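Local coordinates for protein myosin IE heavy chain (Dictyostelium discoideum, PDB 1LKX) that binds actin and hydrolyses ATP in an actin-activated cycle, as the motor domain of a single-headed myosin that may move membranes along actin, at residues A[57-66]-A[113-121]; A[167-178]-A[369-379]. All coordinates share one frame; numbering follows the deposited sequence.

Interaction 1 (A[57-66]-A[113-121]); sequences YKESDIKAYN and KIMQFLTFV
Y57 and K113 meet where the short helix 59-65 packs on the helix that follows the P-loop in the myosin motor domain. The aliphatic part of K113 lies across one face of the Y57 ring: CD stands 3.8 Å from the ring centroid in a CH-pi contact, and NZ makes an off-centre cation-pi contact at 4.5 Å from the same centroid. A bend at chi2 (-55°) folds the lysine chain over the ring, a place that suits a long residue with both an apolar stem and a charge. One turn on, Q116 NE2 donates to Y57 O over 3.3 Å, a bent bond (141° at the hydrogen).

The apolar centre is I62, a knob set among Q116, F117, F120 and V121. Its two branches serve different partners: CD1 rests on Q116 CG, while CG2 reaches F120 CD2 at 3.5 Å and V121 CG1 at 3.7 Å. F117 has CG anti to the backbone N (chi1 178°), which brings its ring, although its CB does not point at I62, near enough for CD1 to meet I62 CG2.

Further out, Y78 of helix 77-91 bonds Q116 OE1 and Y38 bonds Y57 OH, giving both polar ends a partner. Y57 also touches the bound ADP; with an alanine in its place, K113 would probably lose the ring under its chain and the nucleotide a neighbour. Behind, K58 stands at the N-cap of helix 59-65 and forms a salt bridge with D61, whose OD2 takes both K58 N and K58 NZ, each at 2.6 Å.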
loop_
_atom_site.group_PDB
_atom_site.type_symbol
_atom_site.label_atom_id
_atom_site.label_comp_id
_atom_site.label_asym_id
_atom_site.label_seq_id
_atom_site.Cartn_x
_atom_site.Cartn_y
_atom_site.Cartn_z
ATOM N N TYR A 57 -10.395 8.496 18.826
ATOM C CA TYR A 57 -9.071 7.902 18.804
ATOM C C TYR A 57 -8.203 8.464 19.917
ATOM O O TYR A 57 -7.002 8.671 19.752
ATOM C CB TYR A 57 -8.422 8.154 17.454
ATOM C CG TYR A 57 -9.225 7.629 16.294
ATOM C CD1 TYR A 57 -9.413 6.263 16.109
ATOM C CD2 TYR A 57 -9.798 8.505 15.374
ATOM C CE1 TYR A 57 -10.150 5.780 15.031
ATOM C CE2 TYR A 57 -10.539 8.037 14.293
ATOM C CZ TYR A 57 -10.712 6.673 14.124
ATOM O OH TYR A 57 -11.444 6.203 13.052
ATOM N N LYS A 58 -8.827 8.697 21.061
ATOM C CA LYS A 58 -8.141 9.224 22.227
ATOM C C LYS A 58 -7.590 8.078 23.065
ATOM O O LYS A 58 -8.181 6.998 23.111
ATOM C CB LYS A 58 -9.120 10.032 23.066
ATOM C CG LYS A 58 -9.815 11.142 22.304
ATOM C CD LYS A 58 -10.962 11.756 23.108
ATOM C CE LYS A 58 -12.247 10.921 23.028
ATOM N NZ LYS A 58 -12.189 9.587 23.706
ATOM N N GLU A 59 -6.462 8.321 23.730
ATOM C CA GLU A 59 -5.815 7.318 24.585
ATOM C C GLU A 59 -6.824 6.669 25.535
ATOM O O GLU A 59 -6.717 5.497 25.877
ATOM C CB GLU A 59 -4.680 7.971 25.381
ATOM C CG GLU A 59 -4.903 9.461 25.657
ATOM C CD GLU A 59 -6.340 9.789 26.075
ATOM O OE1 GLU A 59 -6.779 9.335 27.157
ATOM O OE2 GLU A 59 -7.035 10.502 25.312
ATOM N N SER A 60 -7.813 7.440 25.955
ATOM C CA SER A 60 -8.831 6.915 26.846
ATOM C C SER A 60 -9.580 5.820 26.088
ATOM O O SER A 60 -9.951 4.792 26.657
ATOM C CB SER A 60 -9.796 8.029 27.257
ATOM O OG SER A 60 -10.513 8.516 26.134
ATOM N N ASP A 61 -9.808 6.047 24.799
ATOM C CA ASP A 61 -10.492 5.061 23.981
ATOM C C ASP A 61 -9.561 3.858 23.883
ATOM O O ASP A 61 -10.003 2.709 23.897
ATOM C CB ASP A 61 -10.775 5.617 22.581
ATOM C CG ASP A 61 -11.579 6.907 22.608
ATOM O OD1 ASP A 61 -12.693 6.917 23.175
ATOM O OD2 ASP A 61 -11.096 7.915 22.051
ATOM N N ILE A 62 -8.262 4.134 23.786
ATOM C CA ILE A 62 -7.284 3.067 23.696
ATOM C C ILE A 62 -7.399 2.232 24.944
ATOM O O ILE A 62 -7.420 1.006 24.884
ATOM C CB ILE A 62 -5.869 3.614 23.590
ATOM C CG1 ILE A 62 -5.666 4.212 22.202
ATOM C CG2 ILE A 62 -4.873 2.519 23.846
ATOM C CD1 ILE A 62 -4.248 4.635 21.915
ATOM N N LYS A 63 -7.493 2.907 26.079
ATOM C CA LYS A 63 -7.613 2.232 27.359
ATOM C C LYS A 63 -8.938 1.483 27.442
ATOM O O LYS A 63 -9.024 0.414 28.037
ATOM C CB LYS A 63 -7.532 3.251 28.496
ATOM C CG LYS A 63 -6.261 4.099 28.510
ATOM C CD LYS A 63 -6.311 5.173 29.592
ATOM C CE LYS A 63 -5.187 6.191 29.437
ATOM N NZ LYS A 63 -5.376 7.412 30.291
ATOM N N ALA A 64 -9.975 2.041 26.831
ATOM C CA ALA A 64 -11.296 1.427 26.869
ATOM C C ALA A 64 -11.386 0.086 26.159
ATOM O O ALA A 64 -12.019 -0.840 26.661
ATOM C CB ALA A 64 -12.315 2.377 26.294
ATOM N N TYR A 65 -10.755 -0.024 24.993
ATOM C CA TYR A 65 -10.801 -1.269 24.238
ATOM C C TYR A 65 -9.713 -2.242 24.618
ATOM O O TYR A 65 -9.769 -3.423 24.257
ATOM C CB TYR A 65 -10.707 -0.997 22.750
ATOM C CG TYR A 65 -11.912 -0.301 22.193
ATOM C CD1 TYR A 65 -12.026 1.080 22.250
ATOM C CD2 TYR A 65 -12.949 -1.029 21.625
ATOM C CE1 TYR A 65 -13.142 1.725 21.758
ATOM C CE2 TYR A 65 -14.071 -0.399 21.132
ATOM C CZ TYR A 65 -14.166 0.980 21.202
ATOM O OH TYR A 65 -15.302 1.606 20.736
ATOM N N ASN A 66 -8.717 -1.747 25.343
ATOM C CA ASN A 66 -7.615 -2.594 25.758
ATOM C C ASN A 66 -8.107 -3.706 26.670
ATOM O O ASN A 66 -8.795 -3.451 27.651
ATOM C CB ASN A 66 -6.560 -1.770 26.486
ATOM C CG ASN A 66 -5.295 -2.554 26.746
ATOM O OD1 ASN A 66 -4.368 -2.056 27.385
ATOM N ND2 ASN A 66 -5.245 -3.787 26.246
ATOM N N LYS A 113 -3.928 4.165 13.003
ATOM C CA LYS A 113 -4.719 4.024 14.211
ATOM C C LYS A 113 -4.313 2.710 14.835
ATOM O O LYS A 113 -4.256 2.596 16.057
ATOM C CB LYS A 113 -6.222 3.997 13.909
ATOM C CG LYS A 113 -6.743 5.227 13.193
ATOM C CD LYS A 113 -6.398 6.490 13.959
ATOM C CE LYS A 113 -6.647 7.741 13.126
ATOM N NZ LYS A 113 -6.122 8.957 13.824
ATOM N N ILE A 114 -4.027 1.713 14.001
ATOM C CA ILE A 114 -3.613 0.417 14.528
ATOM C C ILE A 114 -2.261 0.481 15.227
ATOM O O ILE A 114 -2.062 -0.138 16.274
ATOM C CB ILE A 114 -3.563 -0.637 13.448
ATOM C CG1 ILE A 114 -4.997 -0.965 13.037
ATOM C CG2 ILE A 114 -2.797 -1.859 13.947
ATOM C CD1 ILE A 114 -5.110 -2.045 12.029
ATOM N N MET A 115 -1.321 1.222 14.659
ATOM C CA MET A 115 -0.026 1.346 15.313
ATOM C C MET A 115 -0.186 2.120 16.615
ATOM O O MET A 115 0.218 1.642 17.675
ATOM C CB MET A 115 0.965 2.052 14.415
ATOM C CG MET A 115 1.674 1.114 13.504
ATOM S SD MET A 115 3.044 1.980 12.801
ATOM C CE MET A 115 2.318 2.576 11.156
ATOM N N GLN A 116 -0.779 3.312 16.529
ATOM C CA GLN A 116 -1.012 4.132 17.713
ATOM C C GLN A 116 -1.438 3.254 18.890
ATOM O O GLN A 116 -0.905 3.384 19.984
ATOM C CB GLN A 116 -2.100 5.184 17.443
ATOM C CG GLN A 116 -2.671 5.797 18.718
ATOM C CD GLN A 116 -3.906 6.655 18.493
ATOM O OE1 GLN A 116 -4.849 6.257 17.800
ATOM N NE2 GLN A 116 -3.914 7.838 19.096
ATOM N N PHE A 117 -2.397 2.360 18.657
ATOM C CA PHE A 117 -2.886 1.474 19.711
ATOM C C PHE A 117 -1.803 0.532 20.221
ATOM O O PHE A 117 -1.482 0.531 21.415
ATOM C CB PHE A 117 -4.068 0.644 19.207
ATOM C CG PHE A 117 -4.603 -0.326 20.225
ATOM C CD1 PHE A 117 -5.627 0.051 21.095
ATOM C CD2 PHE A 117 -4.073 -1.612 20.327
ATOM C CE1 PHE A 117 -6.116 -0.838 22.050
ATOM C CE2 PHE A 117 -4.555 -2.507 21.277
ATOM C CZ PHE A 117 -5.578 -2.120 22.140
ATOM N N LEU A 118 -1.263 -0.279 19.312
ATOM C CA LEU A 118 -0.220 -1.228 19.655
ATOM C C LEU A 118 0.912 -0.504 20.379
ATOM O O LEU A 118 1.280 -0.847 21.495
ATOM C CB LEU A 118 0.324 -1.896 18.386
ATOM C CG LEU A 118 -0.604 -2.794 17.569
ATOM C CD1 LEU A 118 0.182 -3.554 16.535
ATOM C CD2 LEU A 118 -1.298 -3.765 18.493
ATOM N N THR A 119 1.456 0.512 19.726
ATOM C CA THR A 119 2.539 1.302 20.285
ATOM C C THR A 119 2.001 2.187 21.398
ATOM O O THR A 119 1.989 3.407 21.282
ATOM C CB THR A 119 3.177 2.176 19.193
ATOM O OG1 THR A 119 4.361 2.776 19.703
ATOM C CG2 THR A 119 2.227 3.267 18.737
ATOM N N PHE A 120 1.536 1.556 22.470
ATOM C CA PHE A 120 0.972 2.264 23.616
ATOM C C PHE A 120 0.559 1.247 24.668
ATOM O O PHE A 120 1.049 1.271 25.794
ATOM C CB PHE A 120 -0.250 3.087 23.218
ATOM C CG PHE A 120 -0.855 3.860 24.362
ATOM C CD1 PHE A 120 -0.490 5.181 24.605
ATOM C CD2 PHE A 120 -1.782 3.262 25.211
ATOM C CE1 PHE A 120 -1.041 5.893 25.676
ATOM C CE2 PHE A 120 -2.336 3.968 26.283
ATOM C CZ PHE A 120 -1.961 5.288 26.511
ATOM N N VAL A 121 -0.361 0.359 24.324
ATOM C CA VAL A 121 -0.738 -0.653 25.294
ATOM C C VAL A 121 0.510 -1.509 25.422
ATOM O O VAL A 121 0.755 -2.129 26.452
ATOM C CB VAL A 121 -1.915 -1.529 24.807
ATOM C CG1 VAL A 121 -3.005 -0.647 24.251
ATOM C CG2 VAL A 121 -1.446 -2.540 23.776
#

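Interaction 2 (A[167-178]-A[369-379]); sequences QFNAVGSPIGGK and NTIINCTTEKG. Unlike the reference sequence in segment 369-379: I371 (reference Leu), I372 (reference Ser), N373 (reference Ile), C374 (reference Val), T375 (reference His), T376 (reference Arg).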
loop_
_atom_site.group_PDB
_atom_site.type_symbol
_atom_site.label_atom_id
_atom_site.label_comp_id
_atom_site.label_asym_id
_atom_site.label_seq_id
_atom_site.Cartn_x
_atom_site.Cartn_y
_atom_site.Cartn_z
ATOM N N GLN A 167 7.942 -5.145 16.045
ATOM C CA GLN A 167 8.706 -6.197 16.701
ATOM C C GLN A 167 8.558 -6.148 18.213
ATOM O O GLN A 167 8.767 -5.107 18.832
ATOM C CB GLN A 167 10.178 -6.067 16.338
ATOM C CG GLN A 167 10.427 -6.045 14.854
ATOM C CD GLN A 167 11.836 -5.598 14.507
ATOM O OE1 GLN A 167 12.182 -5.450 13.336
ATOM N NE2 GLN A 167 12.654 -5.378 15.526
ATOM N N PHE A 168 8.203 -7.282 18.807
ATOM C CA PHE A 168 8.036 -7.374 20.254
ATOM C C PHE A 168 8.855 -8.531 20.775
ATOM O O PHE A 168 9.291 -9.385 20.000
ATOM C CB PHE A 168 6.577 -7.662 20.626
ATOM C CG PHE A 168 5.601 -6.683 20.070
ATOM C CD1 PHE A 168 5.254 -6.718 18.725
ATOM C CD2 PHE A 168 5.033 -5.714 20.888
ATOM C CE1 PHE A 168 4.351 -5.799 18.203
ATOM C CE2 PHE A 168 4.130 -4.794 20.370
ATOM C CZ PHE A 168 3.788 -4.835 19.025
ATOM N N ASN A 169 9.054 -8.564 22.088
ATOM C CA ASN A 169 9.762 -9.670 22.726
ATOM C C ASN A 169 8.684 -10.549 23.374
ATOM O O ASN A 169 7.520 -10.150 23.457
ATOM C CB ASN A 169 10.726 -9.158 23.791
ATOM C CG ASN A 169 10.037 -8.310 24.839
ATOM O OD1 ASN A 169 8.813 -8.295 24.938
ATOM N ND2 ASN A 169 10.823 -7.605 25.636
ATOM N N ALA A 170 9.063 -11.734 23.835
ATOM C CA ALA A 170 8.105 -12.647 24.460
ATOM C C ALA A 170 7.214 -11.996 25.526
ATOM O O ALA A 170 6.062 -12.391 25.705
ATOM C CB ALA A 170 8.843 -13.818 25.064
ATOM N N VAL A 171 7.750 -11.007 26.234
ATOM C CA VAL A 171 7.002 -10.324 27.275
ATOM C C VAL A 171 5.942 -9.394 26.688
ATOM O O VAL A 171 5.000 -8.994 27.381
ATOM C CB VAL A 171 7.959 -9.534 28.205
ATOM C CG1 VAL A 171 7.195 -8.496 29.026
ATOM C CG2 VAL A 171 8.657 -10.503 29.142
ATOM N N GLY A 172 6.087 -9.046 25.416
ATOM C CA GLY A 172 5.097 -8.185 24.789
ATOM C C GLY A 172 5.441 -6.713 24.690
ATOM O O GLY A 172 4.567 -5.884 24.447
ATOM N N SER A 173 6.720 -6.387 24.869
ATOM C CA SER A 173 7.185 -5.008 24.786
ATOM C C SER A 173 7.679 -4.663 23.384
ATOM O O SER A 173 8.172 -5.528 22.656
ATOM C CB SER A 173 8.323 -4.777 25.769
ATOM O OG SER A 173 7.888 -4.926 27.100
ATOM N N PRO A 174 7.547 -3.387 22.984
ATOM C CA PRO A 174 7.987 -2.924 21.667
ATOM C C PRO A 174 9.500 -2.969 21.680
ATOM O O PRO A 174 10.119 -2.307 22.497
ATOM C CB PRO A 174 7.496 -1.478 21.619
ATOM C CG PRO A 174 6.480 -1.377 22.706
ATOM C CD PRO A 174 6.993 -2.273 23.768
ATOM N N ILE A 175 10.117 -3.743 20.804
ATOM C CA ILE A 175 11.578 -3.786 20.805
ATOM C C ILE A 175 12.130 -3.155 19.536
ATOM O O ILE A 175 13.324 -2.895 19.441
ATOM C CB ILE A 175 12.142 -5.232 20.913
ATOM C CG1 ILE A 175 11.936 -5.984 19.598
ATOM C CG2 ILE A 175 11.467 -5.982 22.047
ATOM C CD1 ILE A 175 12.540 -7.374 19.588
ATOM N N GLY A 176 11.259 -2.918 18.558
ATOM C CA GLY A 176 11.697 -2.305 17.316
ATOM C C GLY A 176 10.708 -2.492 16.184
ATOM O O GLY A 176 9.540 -2.805 16.404
ATOM N N GLY A 177 11.177 -2.292 14.963
ATOM C CA GLY A 177 10.308 -2.474 13.820
ATOM C C GLY A 177 11.060 -2.349 12.515
ATOM O O GLY A 177 12.067 -1.662 12.458
ATOM N N LYS A 178 10.603 -3.025 11.470
ATOM C CA LYS A 178 11.266 -2.899 10.186
ATOM C C LYS A 178 10.223 -2.638 9.106
ATOM O O LYS A 178 9.153 -3.243 9.075
ATOM C CB LYS A 178 12.121 -4.143 9.865
ATOM C CG LYS A 178 11.378 -5.325 9.292
ATOM C CD LYS A 178 11.485 -5.355 7.770
ATOM C CE LYS A 178 10.416 -6.278 7.133
ATOM N NZ LYS A 178 9.025 -5.752 7.245
ATOM N N ASN A 369 15.323 2.069 8.758
ATOM C CA ASN A 369 15.439 0.690 9.223
ATOM C C ASN A 369 16.693 0.497 10.071
ATOM O O ASN A 369 16.742 -0.361 10.957
ATOM C CB ASN A 369 15.480 -0.270 8.040
ATOM C CG ASN A 369 14.125 -0.501 7.435
ATOM O OD1 ASN A 369 13.217 -0.999 8.097
ATOM N ND2 ASN A 369 13.977 -0.147 6.168
ATOM N N THR A 370 17.712 1.297 9.792
ATOM C CA THR A 370 18.954 1.216 10.541
ATOM C C THR A 370 18.738 1.591 12.004
ATOM O O THR A 370 19.229 0.906 12.899
ATOM C CB THR A 370 20.011 2.146 9.935
ATOM O OG1 THR A 370 20.424 1.620 8.678
ATOM C CG2 THR A 370 21.214 2.263 10.838
ATOM N N ILE A 371 18.005 2.675 12.239
ATOM C CA ILE A 371 17.742 3.128 13.589
ATOM C C ILE A 371 16.618 2.352 14.261
ATOM O O ILE A 371 16.590 2.226 15.483
ATOM C CB ILE A 371 17.370 4.623 13.609
ATOM C CG1 ILE A 371 18.604 5.482 13.349
ATOM C CG2 ILE A 371 16.778 5.004 14.951
ATOM C CD1 ILE A 371 18.944 5.684 11.883
ATOM N N ILE A 372 15.700 1.811 13.472
ATOM C CA ILE A 372 14.557 1.108 14.031
ATOM C C ILE A 372 14.609 -0.403 14.113
ATOM O O ILE A 372 14.121 -0.982 15.074
ATOM C CB ILE A 372 13.299 1.483 13.270
ATOM C CG1 ILE A 372 13.019 2.966 13.458
ATOM C CG2 ILE A 372 12.115 0.708 13.786
ATOM C CD1 ILE A 372 11.770 3.429 12.742
ATOM N N ASN A 373 15.183 -1.049 13.113
ATOM C CA ASN A 373 15.236 -2.501 13.104
ATOM C C ASN A 373 16.130 -3.104 14.177
ATOM O O ASN A 373 17.320 -2.818 14.228
ATOM C CB ASN A 373 15.702 -2.988 11.746
ATOM C CG ASN A 373 15.617 -4.478 11.616
ATOM O OD1 ASN A 373 16.144 -5.050 10.679
ATOM N ND2 ASN A 373 14.941 -5.120 12.557
ATOM N N CYS A 374 15.554 -3.955 15.025
ATOM C CA CYS A 374 16.305 -4.607 16.099
ATOM C C CYS A 374 16.908 -5.931 15.656
ATOM O O CYS A 374 16.189 -6.882 15.382
ATOM C CB CYS A 374 15.403 -4.867 17.306
ATOM S SG CYS A 374 16.212 -5.812 18.618
ATOM N N THR A 375 18.232 -5.995 15.600
ATOM C CA THR A 375 18.912 -7.213 15.193
ATOM C C THR A 375 19.307 -8.044 16.407
ATOM O O THR A 375 19.418 -9.272 16.323
ATOM C CB THR A 375 20.173 -6.885 14.380
ATOM O OG1 THR A 375 19.792 -6.216 13.172
ATOM C CG2 THR A 375 20.937 -8.162 14.032
ATOM N N THR A 376 19.532 -7.369 17.530
ATOM C CA THR A 376 19.898 -8.039 18.770
ATOM C C THR A 376 18.902 -9.155 19.080
ATOM O O THR A 376 19.105 -10.315 18.706
ATOM C CB THR A 376 19.894 -7.049 19.951
ATOM O OG1 THR A 376 20.965 -6.121 19.791
ATOM C CG2 THR A 376 20.064 -7.775 21.273
ATOM N N GLU A 377 17.818 -8.778 19.755
ATOM C CA GLU A 377 16.763 -9.703 20.171
ATOM C C GLU A 377 15.936 -10.314 19.040
ATOM O O GLU A 377 15.837 -9.766 17.946
ATOM C CB GLU A 377 15.809 -8.994 21.148
ATOM C CG GLU A 377 16.403 -8.690 22.511
ATOM C CD GLU A 377 15.831 -7.423 23.134
ATOM O OE1 GLU A 377 16.193 -6.318 22.670
ATOM O OE2 GLU A 377 15.019 -7.529 24.084
ATOM N N LYS A 378 15.344 -11.465 19.329
ATOM C CA LYS A 378 14.485 -12.158 18.387
ATOM C C LYS A 378 13.157 -12.283 19.118
ATOM O O LYS A 378 13.141 -12.582 20.305
ATOM C CB LYS A 378 15.044 -13.544 18.064
ATOM C CG LYS A 378 14.089 -14.433 17.273
ATOM C CD LYS A 378 12.961 -15.009 18.159
ATOM C CE LYS A 378 11.683 -15.349 17.373
ATOM N NZ LYS A 378 11.879 -16.408 16.341
ATOM N N GLY A 379 12.045 -12.055 18.426
ATOM C CA GLY A 379 10.757 -12.153 19.083
ATOM C C GLY A 379 9.597 -12.189 18.123
ATOM O O GLY A 379 9.812 -12.215 16.916
#
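G177 N donates to I372 O, a hydrogen bond that joins the beta-hairpin at the edge of the central myosin sheet to the chain leaving helix 342-372. The bond is 3.2 Å long and nearly straight at the hydrogen (162°), although the donor sits well above the carbonyl plane. Backbone contacts continue at the far end of the loop, where G379 CA approaches F168 O at 3.3 Å as a CA-H...O contact. A side chain on G379 would run into that carbonyl, and one on G176 would strike I372 O; glycine suits both places. Within the hairpin, I175 and G176 both face Q167 in a classic beta bulge, and a type I turn from N169 to G172 lies in the connection between the strands.

The apolar contacts are few. I175 CD1 lies 4.1 Å from C374 SG and 4.0 Å from E377 CB, so its apolar end meets both residues of the loop. Its CG1 stands between the backbone N and the carbonyl carbon (chi1 73°), an uncommon setting that carries CD1 to the loop.

Among polar side chains, those of Q167 and N373 cross at about a right angle, with their amide planes 71° apart. N369 OD1 lies beside K178 CA at 3.4 Å and accepts from I179 N, tying the last helical turn to the edge strand 174-182. The hairpin turn is held by N169, whose side-chain carbonyl suits it to receive backbone N-H groups: OD1 takes S173 N at 2.8 Å.

Interaction 1 lies against one side of the central sheet of the motor domain, while interaction 2 includes its edge strand and that strand's neighbour. Interaction 1 sets two helices against each other beside the nucleotide; interaction 2 lays a helix end and the following loop against the edge hairpin, away from the nucleotide and actin-binding sites. Interaction 1 is the more superficial by the share of buried residues, yet its middle is a compact apolar cluster. Interaction 2 is partly buried and relies more on backbone, glycines and amides, as fits a strand edge. Their centres are about 20 Å apart, without direct touch. The helix of 113-121 rests on strand 381-386, which begins just after 369-379, so the same sheet connects them.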